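Local atomic coordinates of bile salt hydrolase/transferase (Clostridium perfringens, PDB entry 2BJF), a protein that hydrolyses the amide bond of glycine- and taurine-conjugated bile salts, releasing free bile acids, and also acts as a bile acid acyltransferase. Residues G17-I22 with H254-V259; M261-T266 with N292-N297; S280-C283 with I288-Y291; V217-D222 with F229-F234. One frame throughout, in Å; residues are numbered along the deposited sequence.

Contacts 1, 2 and 3 gather round one antiparallel sheet, while contact 4 lies off it. Strands 14-22 and 275-283 are sheet neighbours, so contacts 1 and 3, with centres about 13 Å apart, join directly where R18 O meets S280 N. Contact 3 is nested in the loop closed by contact 2, and both use strand 288-293. Contact 4 is nested inside the long loop closed by contact 1; R231 NE reaches N258 OD1 there, linking helix 225-243 to segment 254-259. Centres of contacts 3 and 4 lie about 25 Å apart. Contact 1 reaches the deoxycholate pocket, and contacts 1, 2 and 4 meet a second subunit much more widely than contact 3, where Y290 does so.

Contact 1: G17-I22 with H254-V259; sequences GRNMDI and HILNNV. With DXC ((3alpha,5beta,12alpha)-3,12-dihydroxycholan-24-oic acid), chain B.
N19 leans from strand 14-22 onto L256 of helix 249-257, and its amide carries the contact. From CB the side chain runs with CG beside the backbone N and opposite the carbonyl carbon (chi1 -81°). CG comes within 3.8 Å of L256 CB. At the tip the amide splits its work. N19 ND2 donates to L256 O at 2.9 Å with an N-H...O angle of 159°; the acceptor lies in the amide plane, while the donor stands above the plane of the carbonyl. V259 N takes the same oxygen from the opposite face, so two donors grip L256 O. N19 OD1 rests 3.5 Å from L256 CB and accepts from T279 OG1 as well as from a water held by N257 ND2. A second water accepts a hydrogen bond from N19 ND2 and donates to D21 OD2 and V259 O. With both amide ends engaged, the flip of the group is fixed.

On the other side of the strand, R18 NE donates to the backbone oxygen of the next residue, N19 O, at 2.9 Å, and the guanidinium has M20 CE over one face. R18 NH2 lies 3.0 Å from O3 of the bound deoxycholate, with G80 O as a further partner of NH2 and D69 in a salt bridge to NH1. D21 OD2 is hydrogen-bonded to the N-terminal amine of C2, the probable nucleophile. The strand is thus sandwiched between product and helix: it lies between strands 3-8 and 275-283 in the sheet, and helix 249-257 packs against it through L256, backed in turn by helix 225-243.

Contact 2: M261-T266 with N292-N297; sequences MVRGST and NTYENN
The ring of Y294 bridges the gap between the end of strand 288-293 and the loop 261-266, with its hydroxyl against the backbone of R263. Along the second segment, N292 comes first: its ND2 donates to N297 O at 3.0 Å, tying the strand end to the far side of the turn. T293 follows, and T293 OG1 accepts from N296 N at 3.0 Å, an ST motif that, together with the backbone bond from T293 N to N296 O, closes the turn.

Next is Y294. CG lies opposite the backbone N (chi1 -163°), which sends the ring out toward the loop. Y294 OH accepts a nearly straight bond from R263 N at 2.9 Å, N-H...O angle 164°, and R263 CB lies 3.2 Å from the same oxygen. M261 O sits in the ring plane at the edge, 3.6 Å from Y294 CE1. The R263 guanidinium stands almost perpendicular to the ring (88°), R263 NH2 lying 3.8 Å from Y294 CE2. E295 comes after it, its carboxylate near that arginine but not touching it.

E251 of the second subunit binds both residues of this pair, through a salt bridge to R263 NE and a hydrogen bond with Y294 OH, while H254 of that subunit stacks on the Y294 ring. Here the end of a hairpin strand and a loop together form part of a subunit interface of the homotetramer.

Contact 3: S280-C283 with I288-Y291; sequences SCMC and IYYY
M282 and Y289 meet at the apolar centre of a beta hairpin, formed by strands 275-283 and 288-293 of the antiparallel sheet in this N-terminal nucleophile hydrolase. M282 CG packs 3.5 Å from Y289 CD1, and the sulfur makes an oblique Met-aromatic contact, 5.1 Å from the ring centroid. These two are a non-hydrogen-bonded pair, and S280 with Y291 is another; their side chains point to the same face. The other face carries C281, C283, I288 and Y290: C283 CB lies 4.1 Å from Y290 CE2, and I288 CG2 sits over one face of the Y290 ring, offset toward its rim. L249 of helix 249-257 also packs on Y290.

Backbone bonds stitch the strands together. C281 and Y290 bond both ways, C281 N reaching Y290 O at 2.7 Å, and C283 N gives to I288 O; the return bond from I288 N is weak. C281 O also lies in plane at the edge of the Y290 ring.

At the polar edge, Y289 CG stands opposite its backbone N (chi1 -171°), which carries the hydroxyl over to S280. S280 OG and Y289 OH both hydrogen-bond to D69 OD2, the carboxylate whose other oxygen pairs with R18; S280 CB packs 3.2 Å from Y289 OH.

Contact 4: V217-D222 with F229-F234; sequences VGLPGD and FIRVAF
R231, reaching out from helix 225-243, clasps the loop 217-222 through two backbone carbonyls. Its NH1 donates to P220 O at 2.9 Å with an N-H...O angle of 159°, and to D222 O at 2.8 Å with an angle of 173°. Both acceptors lie near the guanidinium plane, at its edge; D222 O is met within its own carbonyl plane, whereas the approach to P220 O is tilted out of that plane. One nitrogen therefore spends both its N-H groups on the loop, fixing two carbonyls that lie two residues apart and bracketing G221. The remaining nitrogens work too: NE donates to N258 OD1, in segment 254-259, and NH2 is also hydrogen-bonded. A guanidinium held on every nitrogen has little freedom to rotate.

The D222 carboxylate does not join in. Its oxygens are taken by T224 OG1, just before helix 225-243, and S227 OG, in its first turn, and D222 OD1 remains 5.5 Å from R231 NH1, so any pull between these opposite charges is probably a modest one.

Apolar packing completes the contact around L219, P220 and I230. L219 CD2 lies against the arginine's aliphatic chain, 3.8 Å from R231 CD, and L219 CD1 rests 3.9 Å from I230 CG2. P220 CD approaches the same methyl, I230 CG2, at 4.0 Å, its ring crossing the isoleucine at about a right angle.

The loop thus folds back on the helix it leads into. I230 packs on helix 179-186 of the same chain, R231 also touches G221 of a second subunit, and the loop itself is bonded to that subunit through the backbones of L219 and G221.

Contact 1: G17-I22 with H254-V259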
loop_
_atom_site.group_PDB
_atom_site.type_symbol
_atom_site.label_atom_id
_atom_site.label_comp_id
_atom_site.label_asym_id
_atom_site.label_seq_id
_atom_site.Cartn_x
_atom_site.Cartn_y
_atom_site.Cartn_z
ATOM N N GLY A 17 -16.023 -23.911 -3.510
ATOM C CA GLY A 17 -16.323 -23.695 -2.101
ATOM C C GLY A 17 -16.068 -22.278 -1.641
ATOM O O GLY A 17 -15.947 -21.361 -2.457
ATOM N N ARG A 18 -15.980 -22.100 -0.325
ATOM C CA ARG A 18 -15.951 -20.759 0.253
ATOM C C ARG A 18 -15.446 -20.683 1.689
ATOM O O ARG A 18 -15.536 -21.651 2.446
ATOM C CB ARG A 18 -17.351 -20.126 0.180
ATOM C CG ARG A 18 -18.464 -20.930 0.874
ATOM C CD ARG A 18 -18.688 -20.507 2.329
ATOM N NE ARG A 18 -19.123 -19.116 2.440
ATOM C CZ ARG A 18 -20.362 -18.685 2.206
ATOM N NH1 ARG A 18 -21.321 -19.532 1.847
ATOM N NH2 ARG A 18 -20.643 -17.393 2.334
ATOM N N ASN A 19 -14.913 -19.515 2.038
ATOM C CA ASN A 19 -14.786 -19.096 3.426
ATOM C C ASN A 19 -16.107 -18.481 3.865
ATOM O O ASN A 19 -16.685 -17.664 3.140
ATOM C CB ASN A 19 -13.692 -18.034 3.577
ATOM C CG ASN A 19 -12.293 -18.622 3.625
ATOM O OD1 ASN A 19 -12.105 -19.828 3.783
ATOM N ND2 ASN A 19 -11.295 -17.754 3.496
ATOM N N MET A 20 -16.583 -18.873 5.043
ATOM C CA MET A 20 -17.735 -18.226 5.660
ATOM C C MET A 20 -17.246 -17.238 6.708
ATOM O O MET A 20 -16.755 -17.641 7.763
ATOM C CB MET A 20 -18.668 -19.259 6.298
ATOM C CG MET A 20 -19.765 -18.661 7.185
ATOM S SD MET A 20 -20.944 -17.641 6.288
ATOM C CE MET A 20 -21.785 -18.891 5.328
ATOM N N ASP A 21 -17.381 -15.947 6.409
ATOM C CA ASP A 21 -16.894 -14.894 7.297
ATOM C C ASP A 21 -18.049 -14.184 8.000
ATOM O O ASP A 21 -18.685 -13.290 7.429
ATOM C CB ASP A 21 -16.025 -13.887 6.529
ATOM C CG ASP A 21 -14.883 -14.545 5.762
ATOM O OD1 ASP A 21 -14.452 -15.660 6.132
ATOM O OD2 ASP A 21 -14.406 -13.930 4.785
ATOM N N ILE A 22 -18.322 -14.604 9.234
ATOM C CA ILE A 22 -19.377 -14.017 10.071
ATOM C C ILE A 22 -18.954 -13.996 11.545
ATOM O O ILE A 22 -18.039 -14.720 11.946
ATOM C CB ILE A 22 -20.748 -14.743 9.915
ATOM C CG1 ILE A 22 -20.590 -16.263 10.046
ATOM C CG2 ILE A 22 -21.428 -14.358 8.592
ATOM C CD1 ILE A 22 -21.896 -17.038 10.018
ATOM N N HIS A 254 -5.178 -23.857 1.227
ATOM C CA HIS A 254 -4.039 -22.939 1.310
ATOM C C HIS A 254 -4.363 -21.565 0.730
ATOM O O HIS A 254 -4.003 -20.542 1.314
ATOM C CB HIS A 254 -2.798 -23.530 0.638
ATOM C CG HIS A 254 -2.103 -24.563 1.470
ATOM N ND1 HIS A 254 -1.395 -24.244 2.608
ATOM C CD2 HIS A 254 -2.006 -25.905 1.327
ATOM C CE1 HIS A 254 -0.897 -25.349 3.136
ATOM N NE2 HIS A 254 -1.251 -26.370 2.377
ATOM N N ILE A 255 -5.055 -21.548 -0.408
ATOM C CA ILE A 255 -5.471 -20.294 -1.037
ATOM C C ILE A 255 -6.419 -19.512 -0.121
ATOM O O ILE A 255 -6.188 -18.334 0.162
ATOM C CB ILE A 255 -6.117 -20.527 -2.433
ATOM C CG1 ILE A 255 -5.078 -21.072 -3.420
ATOM C CG2 ILE A 255 -6.718 -19.232 -2.971
ATOM C CD1 ILE A 255 -5.663 -21.593 -4.730
ATOM N N LEU A 256 -7.469 -20.175 0.357
ATOM C CA LEU A 256 -8.465 -19.508 1.198
ATOM C C LEU A 256 -7.952 -19.105 2.583
ATOM O O LEU A 256 -8.431 -18.125 3.156
ATOM C CB LEU A 256 -9.750 -20.337 1.301
ATOM C CG LEU A 256 -10.640 -20.378 0.050
ATOM C CD1 LEU A 256 -11.913 -21.145 0.338
ATOM C CD2 LEU A 256 -10.980 -18.982 -0.461
ATOM N N ASN A 257 -6.979 -19.849 3.113
ATOM C CA ASN A 257 -6.345 -19.499 4.392
ATOM C C ASN A 257 -5.751 -18.087 4.371
ATOM O O ASN A 257 -5.756 -17.386 5.383
ATOM C CB ASN A 257 -5.244 -20.501 4.766
ATOM C CG ASN A 257 -5.783 -21.829 5.306
ATOM O OD1 ASN A 257 -5.005 -22.746 5.575
ATOM N ND2 ASN A 257 -7.100 -21.939 5.465
ATOM N N ASN A 258 -5.245 -17.678 3.208
ATOM C CA ASN A 258 -4.605 -16.376 3.057
ATOM C C ASN A 258 -5.564 -15.203 3.259
ATOM O O ASN A 258 -5.146 -14.114 3.657
ATOM C CB ASN A 258 -3.927 -16.274 1.690
ATOM C CG ASN A 258 -3.195 -14.960 1.503
ATOM O OD1 ASN A 258 -3.719 -14.031 0.886
ATOM N ND2 ASN A 258 -1.990 -14.867 2.051
ATOM N N VAL A 259 -6.846 -15.434 2.983
ATOM C CA VAL A 259 -7.868 -14.395 3.127
ATOM C C VAL A 259 -8.823 -14.660 4.297
ATOM O O VAL A 259 -9.852 -13.996 4.436
ATOM C CB VAL A 259 -8.656 -14.162 1.805
ATOM C CG1 VAL A 259 -7.762 -13.500 0.757
ATOM C CG2 VAL A 259 -9.251 -15.467 1.271
HETATM C C1 DXC B . -32.352 -14.003 9.659
HETATM C C2 DXC B . -32.652 -14.376 8.208
HETATM C C3 DXC B . -32.962 -15.871 8.013
HETATM C C4 DXC B . -31.913 -16.813 8.632
HETATM C C5 DXC B . -31.631 -16.386 10.073
HETATM C C6 DXC B . -31.266 -14.909 10.231
HETATM C C7 DXC B . -33.208 -16.147 6.522
HETATM C C8 DXC B . -31.931 -16.188 5.680
HETATM C C9 DXC B . -30.810 -17.034 6.285
HETATM C C10 DXC B . -30.610 -16.763 7.791
HETATM C C11 DXC B . -29.470 -16.737 5.602
HETATM C C12 DXC B . -28.292 -17.576 6.105
HETATM C C13 DXC B . -28.115 -17.365 7.617
HETATM C C14 DXC B . -29.437 -17.581 8.371
HETATM C C15 DXC B . -29.385 -16.752 4.076
HETATM C C16 DXC B . -27.877 -16.856 3.817
HETATM C C17 DXC B . -27.198 -17.002 5.191
HETATM C C18 DXC B . -32.459 -18.239 8.685
HETATM C C19 DXC B . -25.817 -17.688 5.094
HETATM O O1 DXC B . -27.592 -16.059 7.907
HETATM O O2 DXC B . -31.911 -12.641 9.718
HETATM C C20 DXC B . -28.503 -19.077 5.833
HETATM C C21 DXC B . -24.819 -16.836 4.298
HETATM C C22 DXC B . -24.572 -15.461 4.927
HETATM C C23 DXC B . -23.245 -14.865 4.515
HETATM O O3 DXC B . -22.425 -15.558 3.875
HETATM O O4 DXC B . -23.017 -13.680 4.842
HETATM C C24 DXC B . -25.196 -18.076 6.439
HETATM O O HOH W 1 -12.302 -14.841 3.408
HETATM O O HOH W 2 -9.513 -20.468 5.452
#

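Contact 2: M261-T266 with N292-N297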
loop_
_atom_site.group_PDB
_atom_site.type_symbol
_atom_site.label_atom_id
_atom_site.label_comp_id
_atom_site.label_asym_id
_atom_site.label_seq_id
_atom_site.Cartn_x
_atom_site.Cartn_y
_atom_site.Cartn_z
ATOM N N MET A 261 -10.218 -14.590 8.077
ATOM C CA MET A 261 -10.210 -13.645 9.192
ATOM C C MET A 261 -9.778 -14.327 10.487
ATOM O O MET A 261 -10.128 -15.485 10.737
ATOM C CB MET A 261 -11.582 -12.994 9.369
ATOM C CG MET A 261 -11.983 -12.086 8.221
ATOM S SD MET A 261 -13.648 -11.438 8.417
ATOM C CE MET A 261 -13.876 -10.647 6.830
ATOM N N VAL A 262 -9.023 -13.589 11.297
ATOM C CA VAL A 262 -8.410 -14.098 12.526
ATOM C C VAL A 262 -8.991 -13.363 13.736
ATOM O O VAL A 262 -9.134 -12.138 13.710
ATOM C CB VAL A 262 -6.865 -13.913 12.493
ATOM C CG1 VAL A 262 -6.208 -14.522 13.725
ATOM C CG2 VAL A 262 -6.270 -14.520 11.224
ATOM N N ARG A 263 -9.324 -14.114 14.787
ATOM C CA ARG A 263 -9.955 -13.552 15.988
ATOM C C ARG A 263 -9.224 -12.331 16.541
ATOM O O ARG A 263 -8.012 -12.372 16.767
ATOM C CB ARG A 263 -10.092 -14.616 17.085
ATOM C CG ARG A 263 -11.102 -14.256 18.170
ATOM C CD ARG A 263 -11.131 -15.281 19.302
ATOM N NE ARG A 263 -11.545 -16.609 18.854
ATOM C CZ ARG A 263 -12.806 -17.023 18.753
ATOM N NH1 ARG A 263 -13.814 -16.215 19.065
ATOM N NH2 ARG A 263 -13.058 -18.256 18.335
ATOM N N GLY A 264 -9.976 -11.251 16.745
ATOM C CA GLY A 264 -9.457 -10.048 17.390
ATOM C C GLY A 264 -9.161 -8.861 16.489
ATOM O O GLY A 264 -9.247 -7.715 16.933
ATOM N N SER A 265 -8.811 -9.126 15.231
ATOM C CA SER A 265 -8.311 -8.077 14.329
ATOM C C SER A 265 -9.330 -7.489 13.356
ATOM O O SER A 265 -9.088 -6.432 12.768
ATOM C CB SER A 265 -7.066 -8.558 13.571
ATOM O OG SER A 265 -7.250 -9.859 13.046
ATOM N N THR A 266 -10.457 -8.175 13.179
ATOM C CA THR A 266 -11.570 -7.647 12.389
ATOM C C THR A 266 -12.783 -7.471 13.303
ATOM O O THR A 266 -13.647 -8.349 13.396
ATOM C CB THR A 266 -11.896 -8.547 11.167
ATOM O OG1 THR A 266 -10.706 -8.755 10.398
ATOM C CG2 THR A 266 -12.956 -7.901 10.272
ATOM N N ASN A 292 -13.639 -27.679 6.961
ATOM C CA ASN A 292 -13.130 -27.567 8.322
ATOM C C ASN A 292 -13.696 -26.306 8.974
ATOM O O ASN A 292 -14.427 -25.551 8.327
ATOM C CB ASN A 292 -11.595 -27.632 8.372
ATOM C CG ASN A 292 -10.915 -26.450 7.688
ATOM O OD1 ASN A 292 -11.559 -25.490 7.259
ATOM N ND2 ASN A 292 -9.590 -26.521 7.591
ATOM N N THR A 293 -13.380 -26.090 10.247
ATOM C CA THR A 293 -13.939 -24.962 10.986
ATOM C C THR A 293 -12.852 -24.173 11.708
ATOM O O THR A 293 -11.704 -24.621 11.795
ATOM C CB THR A 293 -15.010 -25.417 12.006
ATOM O OG1 THR A 293 -14.407 -26.253 13.002
ATOM C CG2 THR A 293 -16.131 -26.182 11.311
ATOM N N TYR A 294 -13.221 -23.004 12.229
ATOM C CA TYR A 294 -12.291 -22.183 13.005
ATOM C C TYR A 294 -11.738 -22.967 14.198
ATOM O O TYR A 294 -10.546 -22.887 14.507
ATOM C CB TYR A 294 -12.961 -20.887 13.481
ATOM C CG TYR A 294 -11.961 -19.839 13.912
ATOM C CD1 TYR A 294 -11.491 -18.890 13.006
ATOM C CD2 TYR A 294 -11.464 -19.811 15.217
ATOM C CE1 TYR A 294 -10.556 -17.931 13.387
ATOM C CE2 TYR A 294 -10.528 -18.858 15.608
ATOM C CZ TYR A 294 -10.080 -17.923 14.686
ATOM O OH TYR A 294 -9.155 -16.977 15.059
ATOM N N GLU A 295 -12.613 -23.736 14.842
ATOM C CA GLU A 295 -12.269 -24.501 16.036
ATOM C C GLU A 295 -11.509 -25.788 15.712
ATOM O O GLU A 295 -10.593 -26.170 16.443
ATOM C CB GLU A 295 -13.535 -24.833 16.832
ATOM C CG GLU A 295 -14.259 -23.620 17.421
ATOM C CD GLU A 295 -15.308 -23.009 16.490
ATOM O OE1 GLU A 295 -15.351 -23.342 15.283
ATOM O OE2 GLU A 295 -16.103 -22.184 16.984
ATOM N N ASN A 296 -11.902 -26.454 14.627
ATOM C CA ASN A 296 -11.283 -27.714 14.216
ATOM C C ASN A 296 -10.811 -27.674 12.767
ATOM O O ASN A 296 -11.622 -27.720 11.840
ATOM C CB ASN A 296 -12.256 -28.884 14.419
ATOM C CG ASN A 296 -11.663 -30.226 14.005
ATOM O OD1 ASN A 296 -10.445 -30.387 13.917
ATOM N ND2 ASN A 296 -12.531 -31.202 13.759
ATOM N N ASN A 297 -9.496 -27.613 12.580
ATOM C CA ASN A 297 -8.926 -27.482 11.243
ATOM C C ASN A 297 -8.815 -28.779 10.439
ATOM O O ASN A 297 -8.509 -28.732 9.244
ATOM C CB ASN A 297 -7.580 -26.745 11.287
ATOM C CG ASN A 297 -6.505 -27.515 12.036
ATOM O OD1 ASN A 297 -6.792 -28.288 12.950
ATOM N ND2 ASN A 297 -5.253 -27.291 11.656
#

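Contact 3: S280-C283 with I288-Y291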
loop_
_atom_site.group_PDB
_atom_site.type_symbol
_atom_site.label_atom_id
_atom_site.label_comp_id
_atom_site.label_asym_id
_atom_site.label_seq_id
_atom_site.Cartn_x
_atom_site.Cartn_y
_atom_site.Cartn_z
ATOM N N SER A 280 -15.349 -24.452 3.240
ATOM C CA SER A 280 -15.905 -25.601 2.534
ATOM C C SER A 280 -15.281 -25.750 1.152
ATOM O O SER A 280 -14.912 -24.763 0.513
ATOM C CB SER A 280 -17.428 -25.491 2.425
ATOM O OG SER A 280 -17.817 -24.442 1.558
ATOM N N CYS A 281 -15.153 -26.996 0.711
ATOM C CA CYS A 281 -14.639 -27.316 -0.612
ATOM C C CYS A 281 -15.395 -28.521 -1.143
ATOM O O CYS A 281 -15.288 -29.619 -0.598
ATOM C CB CYS A 281 -13.140 -27.614 -0.557
ATOM S SG CYS A 281 -12.422 -28.088 -2.148
ATOM N N MET A 282 -16.163 -28.304 -2.204
ATOM C CA MET A 282 -16.963 -29.359 -2.808
ATOM C C MET A 282 -16.272 -29.907 -4.044
ATOM O O MET A 282 -15.919 -29.151 -4.950
ATOM C CB MET A 282 -18.347 -28.820 -3.187
ATOM C CG MET A 282 -19.206 -28.432 -1.996
ATOM S SD MET A 282 -20.626 -27.419 -2.445
ATOM C CE MET A 282 -19.928 -25.773 -2.336
ATOM N N CYS A 283 -16.061 -31.219 -4.072
ATOM C CA CYS A 283 -15.617 -31.874 -5.294
ATOM C C CYS A 283 -16.864 -32.216 -6.094
ATOM O O CYS A 283 -17.568 -33.185 -5.795
ATOM C CB CYS A 283 -14.788 -33.124 -5.005
ATOM S SG CYS A 283 -14.172 -33.897 -6.512
ATOM N N ILE A 288 -18.713 -34.921 -3.036
ATOM C CA ILE A 288 -18.185 -34.915 -1.674
ATOM C C ILE A 288 -18.033 -33.485 -1.162
ATOM O O ILE A 288 -17.386 -32.643 -1.797
ATOM C CB ILE A 288 -16.844 -35.686 -1.553
ATOM C CG1 ILE A 288 -17.006 -37.126 -2.055
ATOM C CG2 ILE A 288 -16.353 -35.681 -0.100
ATOM C CD1 ILE A 288 -15.697 -37.875 -2.251
ATOM N N TYR A 289 -18.659 -33.224 -0.020
ATOM C CA TYR A 289 -18.570 -31.941 0.656
ATOM C C TYR A 289 -17.469 -32.024 1.714
ATOM O O TYR A 289 -17.617 -32.727 2.719
ATOM C CB TYR A 289 -19.924 -31.595 1.298
ATOM C CG TYR A 289 -20.027 -30.189 1.852
ATOM C CD1 TYR A 289 -20.610 -29.168 1.104
ATOM C CD2 TYR A 289 -19.558 -29.885 3.130
ATOM C CE1 TYR A 289 -20.709 -27.874 1.609
ATOM C CE2 TYR A 289 -19.650 -28.596 3.645
ATOM C CZ TYR A 289 -20.229 -27.597 2.880
ATOM O OH TYR A 289 -20.321 -26.322 3.387
ATOM N N TYR A 290 -16.359 -31.329 1.468
ATOM C CA TYR A 290 -15.272 -31.226 2.441
ATOM C C TYR A 290 -15.366 -29.900 3.179
ATOM O O TYR A 290 -15.690 -28.875 2.579
ATOM C CB TYR A 290 -13.902 -31.289 1.763
ATOM C CG TYR A 290 -13.600 -32.546 0.980
ATOM C CD1 TYR A 290 -13.109 -33.688 1.613
ATOM C CD2 TYR A 290 -13.764 -32.577 -0.403
ATOM C CE1 TYR A 290 -12.812 -34.838 0.887
ATOM C CE2 TYR A 290 -13.468 -33.715 -1.138
ATOM C CZ TYR A 290 -12.993 -34.842 -0.489
ATOM O OH TYR A 290 -12.704 -35.972 -1.217
ATOM N N TYR A 291 -15.066 -29.911 4.475
ATOM C CA TYR A 291 -15.013 -28.667 5.240
ATOM C C TYR A 291 -14.185 -28.802 6.511
ATOM O O TYR A 291 -14.039 -29.895 7.060
ATOM C CB TYR A 291 -16.430 -28.173 5.587
ATOM C CG TYR A 291 -17.027 -28.838 6.807
ATOM C CD1 TYR A 291 -17.073 -28.176 8.033
ATOM C CD2 TYR A 291 -17.535 -30.136 6.739
ATOM C CE1 TYR A 291 -17.608 -28.787 9.162
ATOM C CE2 TYR A 291 -18.073 -30.756 7.863
ATOM C CZ TYR A 291 -18.106 -30.074 9.069
ATOM O OH TYR A 291 -18.640 -30.682 10.182
#

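Contact 4: V217-D222 with F229-F234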
loop_
_atom_site.group_PDB
_atom_site.type_symbol
_atom_site.label_atom_id
_atom_site.label_comp_id
_atom_site.label_asym_id
_atom_site.label_seq_id
_atom_site.Cartn_x
_atom_site.Cartn_y
_atom_site.Cartn_z
ATOM N N VAL A 217 5.151 -6.997 -3.840
ATOM C CA VAL A 217 5.046 -5.798 -3.009
ATOM C C VAL A 217 4.016 -4.844 -3.627
ATOM O O VAL A 217 4.055 -4.560 -4.827
ATOM C CB VAL A 217 6.423 -5.124 -2.791
ATOM C CG1 VAL A 217 6.281 -3.801 -2.042
ATOM C CG2 VAL A 217 7.351 -6.066 -2.027
ATOM N N GLY A 218 3.074 -4.394 -2.801
ATOM C CA GLY A 218 1.936 -3.608 -3.269
ATOM C C GLY A 218 0.618 -4.358 -3.150
ATOM O O GLY A 218 -0.453 -3.754 -3.228
ATOM N N LEU A 219 0.691 -5.676 -2.972
ATOM C CA LEU A 219 -0.505 -6.482 -2.727
ATOM C C LEU A 219 -1.145 -6.037 -1.410
ATOM O O LEU A 219 -0.451 -5.933 -0.395
ATOM C CB LEU A 219 -0.151 -7.974 -2.677
ATOM C CG LEU A 219 -1.291 -8.996 -2.754
ATOM C CD1 LEU A 219 -1.863 -9.098 -4.166
ATOM C CD2 LEU A 219 -0.817 -10.362 -2.281
ATOM N N PRO A 220 -2.464 -5.747 -1.424
ATOM C CA PRO A 220 -3.132 -5.293 -0.199
ATOM C C PRO A 220 -3.305 -6.418 0.822
ATOM O O PRO A 220 -3.675 -7.535 0.452
ATOM C CB PRO A 220 -4.489 -4.791 -0.699
ATOM C CG PRO A 220 -4.735 -5.535 -1.959
ATOM C CD PRO A 220 -3.388 -5.811 -2.572
ATOM N N GLY A 221 -3.042 -6.115 2.093
ATOM C CA GLY A 221 -3.021 -7.135 3.146
ATOM C C GLY A 221 -4.135 -7.137 4.168
ATOM O O GLY A 221 -4.146 -7.981 5.069
ATOM N N ASP A 222 -5.071 -6.203 4.035
ATOM C CA ASP A 222 -6.189 -6.099 4.967
ATOM C C ASP A 222 -7.290 -7.108 4.632
ATOM O O ASP A 222 -7.149 -7.916 3.708
ATOM C CB ASP A 222 -6.751 -4.682 4.951
ATOM C CG ASP A 222 -7.274 -4.292 3.593
ATOM O OD1 ASP A 222 -6.459 -3.922 2.720
ATOM O OD2 ASP A 222 -8.499 -4.377 3.395
ATOM N N PHE A 229 -10.422 -9.995 -2.542
ATOM C CA PHE A 229 -10.662 -10.341 -3.948
ATOM C C PHE A 229 -9.352 -10.330 -4.735
ATOM O O PHE A 229 -9.053 -11.277 -5.462
ATOM C CB PHE A 229 -11.682 -9.381 -4.577
ATOM C CG PHE A 229 -12.201 -9.823 -5.924
ATOM C CD1 PHE A 229 -13.466 -10.391 -6.045
ATOM C CD2 PHE A 229 -11.436 -9.646 -7.078
ATOM C CE1 PHE A 229 -13.955 -10.795 -7.289
ATOM C CE2 PHE A 229 -11.914 -10.046 -8.326
ATOM C CZ PHE A 229 -13.178 -10.620 -8.431
ATOM N N ILE A 230 -8.573 -9.261 -4.575
ATOM C CA ILE A 230 -7.284 -9.140 -5.257
ATOM C C ILE A 230 -6.357 -10.298 -4.888
ATOM O O ILE A 230 -5.794 -10.947 -5.770
ATOM C CB ILE A 230 -6.597 -7.771 -4.972
ATOM C CG1 ILE A 230 -7.485 -6.597 -5.427
ATOM C CG2 ILE A 230 -5.199 -7.708 -5.608
ATOM C CD1 ILE A 230 -7.883 -6.604 -6.906
ATOM N N ARG A 231 -6.224 -10.569 -3.590
ATOM C CA ARG A 231 -5.324 -11.621 -3.123
ATOM C C ARG A 231 -5.694 -13.003 -3.662
ATOM O O ARG A 231 -4.846 -13.689 -4.229
ATOM C CB ARG A 231 -5.222 -11.639 -1.593
ATOM C CG ARG A 231 -4.505 -10.425 -1.014
ATOM C CD ARG A 231 -3.696 -10.771 0.241
ATOM N NE ARG A 231 -4.508 -11.325 1.329
ATOM C CZ ARG A 231 -5.269 -10.608 2.155
ATOM N NH1 ARG A 231 -5.358 -9.288 2.029
ATOM N NH2 ARG A 231 -5.952 -11.219 3.114
ATOM N N VAL A 232 -6.960 -13.393 -3.513
ATOM C CA VAL A 232 -7.401 -14.716 -3.969
ATOM C C VAL A 232 -7.296 -14.861 -5.496
ATOM O O VAL A 232 -6.932 -15.925 -5.997
ATOM C CB VAL A 232 -8.808 -15.104 -3.409
ATOM C CG1 VAL A 232 -9.914 -14.221 -3.975
ATOM C CG2 VAL A 232 -9.107 -16.575 -3.647
ATOM N N ALA A 233 -7.583 -13.783 -6.224
ATOM C CA ALA A 233 -7.495 -13.802 -7.686
ATOM C C ALA A 233 -6.076 -14.106 -8.167
ATOM O O ALA A 233 -5.882 -14.941 -9.054
ATOM C CB ALA A 233 -7.987 -12.487 -8.268
ATOM N N PHE A 234 -5.091 -13.439 -7.571
ATOM C CA PHE A 234 -3.699 -13.614 -7.978
ATOM C C PHE A 234 -3.045 -14.885 -7.425
ATOM O O PHE A 234 -2.238 -15.505 -8.114
ATOM C CB PHE A 234 -2.873 -12.362 -7.663
ATOM C CG PHE A 234 -3.106 -11.234 -8.629
ATOM C CD1 PHE A 234 -2.408 -11.175 -9.834
ATOM C CD2 PHE A 234 -4.039 -10.241 -8.347
ATOM C CE1 PHE A 234 -2.628 -10.133 -10.743
ATOM C CE2 PHE A 234 -4.268 -9.195 -9.247
ATOM C CZ PHE A 234 -3.561 -9.143 -10.448
#